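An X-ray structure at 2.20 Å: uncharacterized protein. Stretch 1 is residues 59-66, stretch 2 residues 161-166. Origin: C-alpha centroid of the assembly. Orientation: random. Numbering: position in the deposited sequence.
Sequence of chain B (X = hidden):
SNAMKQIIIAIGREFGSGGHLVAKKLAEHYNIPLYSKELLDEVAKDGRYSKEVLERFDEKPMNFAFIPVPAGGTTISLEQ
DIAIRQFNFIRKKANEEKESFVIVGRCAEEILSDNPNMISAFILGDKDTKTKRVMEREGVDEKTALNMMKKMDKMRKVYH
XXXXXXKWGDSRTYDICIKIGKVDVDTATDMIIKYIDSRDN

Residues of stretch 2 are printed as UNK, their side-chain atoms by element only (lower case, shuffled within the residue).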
# COMPACT_ATOMS: atom_id res chain seq x y z
N GLU B 59 -20.99 -11.25 -5.44
CA GLU B 59 -20.51 -9.89 -5.51
C GLU B 59 -19.72 -9.63 -4.20
O GLU B 59 -20.28 -9.71 -3.08
CB GLU B 59 -21.69 -8.93 -5.73
CG GLU B 59 -22.29 -9.11 -7.16
CD GLU B 59 -23.62 -8.39 -7.39
OE1 GLU B 59 -23.81 -7.29 -6.83
OE2 GLU B 59 -24.46 -8.94 -8.16
N LYS B 60 -18.42 -9.37 -4.37
CA LYS B 60 -17.44 -9.32 -3.27
C LYS B 60 -17.82 -8.42 -2.06
O LYS B 60 -17.67 -8.83 -0.92
CB LYS B 60 -16.03 -8.94 -3.83
CG LYS B 60 -15.41 -10.00 -4.81
CD LYS B 60 -13.88 -9.81 -5.03
CE LYS B 60 -13.14 -11.17 -5.33
NZ LYS B 60 -13.43 -11.80 -6.66
N PRO B 61 -18.33 -7.20 -2.32
CA PRO B 61 -18.64 -6.30 -1.20
C PRO B 61 -19.77 -6.82 -0.34
O PRO B 61 -19.79 -6.59 0.88
CB PRO B 61 -19.08 -4.98 -1.90
CG PRO B 61 -18.60 -5.05 -3.28
CD PRO B 61 -18.47 -6.53 -3.63
N MSE B 62 -20.70 -7.53 -0.97
CA MSE B 62 -21.83 -8.07 -0.25
C MSE B 62 -21.45 -9.30 0.56
O MSE B 62 -21.78 -9.37 1.74
CB MSE B 62 -22.97 -8.39 -1.21
CG MSE B 62 -23.66 -7.13 -1.78
SE MSE B 62 -25.34 -7.72 -2.64
CE MSE B 62 -25.69 -9.22 -1.48
N ASN B 63 -20.74 -10.24 -0.07
CA ASN B 63 -20.25 -11.43 0.66
C ASN B 63 -19.43 -10.96 1.86
O ASN B 63 -19.63 -11.39 2.98
CB ASN B 63 -19.36 -12.31 -0.24
CG ASN B 63 -20.08 -12.80 -1.50
OD1 ASN B 63 -21.12 -13.44 -1.43
ND2 ASN B 63 -19.50 -12.48 -2.67
N PHE B 64 -18.53 -10.03 1.60
CA PHE B 64 -17.70 -9.46 2.66
C PHE B 64 -18.52 -8.82 3.80
O PHE B 64 -18.30 -9.11 5.00
CB PHE B 64 -16.74 -8.44 2.03
CG PHE B 64 -15.73 -7.92 2.99
CD1 PHE B 64 -14.62 -8.71 3.35
CD2 PHE B 64 -15.86 -6.66 3.53
CE1 PHE B 64 -13.67 -8.24 4.27
CE2 PHE B 64 -14.91 -6.19 4.44
CZ PHE B 64 -13.81 -6.98 4.81
N ALA B 65 -19.46 -7.96 3.42
CA ALA B 65 -20.44 -7.39 4.37
C ALA B 65 -21.13 -8.48 5.20
O ALA B 65 -21.37 -8.32 6.38
CB ALA B 65 -21.48 -6.54 3.62
N PHE B 66 -21.43 -9.62 4.59
CA PHE B 66 -22.17 -10.65 5.34
C PHE B 66 -21.35 -11.38 6.38
O PHE B 66 -21.92 -11.98 7.29
CB PHE B 66 -22.84 -11.66 4.39
CG PHE B 66 -24.06 -11.12 3.70
CD1 PHE B 66 -25.18 -10.74 4.45
CD2 PHE B 66 -24.09 -11.01 2.32
CE1 PHE B 66 -26.34 -10.24 3.81
CE2 PHE B 66 -25.22 -10.51 1.66
CZ PHE B 66 -26.35 -10.12 2.41
N UNK B 161 -11.90 0.61 0.29
CA UNK B 161 -10.93 -0.52 0.40
C UNK B 161 -11.36 -1.51 1.46
O UNK B 161 -10.85 -2.63 1.56
c UNK B 161 -9.48 -0.03 0.65
n UNK B 161 -7.74 1.45 -0.30
o UNK B 161 -9.54 0.94 -1.62
c UNK B 161 -8.92 0.83 -0.53
N UNK B 162 -12.31 -1.10 2.30
CA UNK B 162 -12.87 -2.05 3.21
C UNK B 162 -13.76 -3.02 2.43
O UNK B 162 -13.63 -4.22 2.63
c UNK B 162 -15.62 -2.70 5.30
c UNK B 162 -13.43 -3.13 6.13
c UNK B 162 -15.33 -4.30 7.07
c UNK B 162 -13.95 -4.05 7.03
c UNK B 162 -16.16 -3.64 6.20
c UNK B 162 -14.27 -2.42 5.28
c UNK B 162 -13.69 -1.41 4.30
N UNK B 163 -14.65 -2.52 1.57
CA UNK B 163 -15.61 -3.41 0.90
C UNK B 163 -15.10 -4.06 -0.37
O UNK B 163 -15.61 -5.11 -0.77
c UNK B 163 -19.12 -3.14 3.65
c UNK B 163 -18.38 -3.43 2.52
o UNK B 163 -19.84 -1.51 5.23
c UNK B 163 -16.92 -2.73 0.61
c UNK B 163 -18.47 -0.84 3.47
c UNK B 163 -17.70 -2.43 1.84
c UNK B 163 -19.15 -1.83 4.11
c UNK B 163 -17.76 -1.13 2.33
N UNK B 164 -14.09 -3.49 -0.99
CA UNK B 164 -13.56 -3.99 -2.24
C UNK B 164 -12.16 -4.49 -2.03
O UNK B 164 -11.49 -4.11 -1.04
s UNK B 164 -15.00 -1.85 -3.42
c UNK B 164 -13.51 -2.87 -3.27
N UNK B 165 -11.69 -5.31 -2.96
CA UNK B 165 -10.30 -5.77 -2.99
C UNK B 165 -9.46 -4.90 -3.91
O UNK B 165 -8.28 -4.75 -3.72
c UNK B 165 -10.25 -7.21 -3.51
o UNK B 165 -10.76 -9.76 -4.40
c UNK B 165 -10.93 -9.67 -3.15
c UNK B 165 -10.93 -8.26 -2.55
o UNK B 165 -11.09 -10.69 -2.41
N UNK B 166 -10.06 -4.29 -4.90
CA UNK B 166 -9.37 -3.26 -5.71
C UNK B 166 -9.13 -1.98 -4.87
O UNK B 166 -9.75 -1.77 -3.81
o UNK B 166 -11.44 -2.34 -6.35
c UNK B 166 -10.25 -2.91 -6.91

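Position 161 carries four side-chain atoms: two carbons in a chain, the second bearing one oxygen and one nitrogen. They lie out of reach of stretch 1. That planar carboxamide on a single methylene is Asn-161. Its OD1 is hydrogen-bonded to a residue flanking one of the two stretches, so this oxygen has a partner without any contact to stretch 1.

Position 162 has seven carbons and no heteroatom, one leading into a six-membered ring. The ring presents a face to Phe-64, whose CE2 lies over it. This is Phe-162. Its CA-to-CB bond points sideways, yet with chi1 at t the end of the side chain comes nearer to stretch 1, bringing its CZ within 3.3 Å of CE2 of Phe-64. An unsubstituted ring suits this place, since its face can receive the edge of another aromatic without a polar group to satisfy.

At position 163 a single carbon again leads to a six-carbon ring, now bearing one oxygen; its CB lies 4.0 Å from CB of Pro-61, while the ring's edge meets CB of Ala-65. This is Tyr-163, whose CE1 is the edge atom, 4.1 Å from CB of Ala-65. The ring thus fills apolar space beside the helix, and the hydroxyl, which would be costly to bury alone, is hydrogen-bonded elsewhere in the structure.

Position 164 shows one carbon and one sulfur, and its CA-to-CB bond points away from stretch 1. This is the pattern of Cys-164, the first residue to leave helical phi/psi. A small, weakly polar side chain is at home in this buried spot.

Position 165 has three carbons in a row, the third forking to two oxygens. Its CA-to-CB bond points toward stretch 1, and its carboxylate comes close to Lys-60. This is Glu-165. OE1 of Glu-165 lies 2.9 Å from CE of Lys-60 and 4.0 Å from NZ of Lys-60, so the opposite charges attract without forming a salt bridge. Both residues are exposed, where water can share their solvation.

Position 166, one carbon and one oxygen, is out of reach of stretch 1. It is Ser-166, a small hydroxyl-bearing residue compatible with a partly exposed loop position on which the contact makes no demand.

The contact therefore works by packing, with no hydrogen bond across it. Phe-64 directs its edge at the face of Phe-162, centroids 4.7 Å apart and planes at 73°, a geometry that sets ring hydrogens against the electron-rich face. Pro-61 approaches the backbone closely enough for its CA to lie 3.3 Å from O of Tyr-163, a CA-H...O contact. The Lys-60 and Glu-165 pair adds electrostatic attraction at the solvent-exposed margin, and 369 Å² is buried in all.

Stretch 2, residues 161-166: NFYCES
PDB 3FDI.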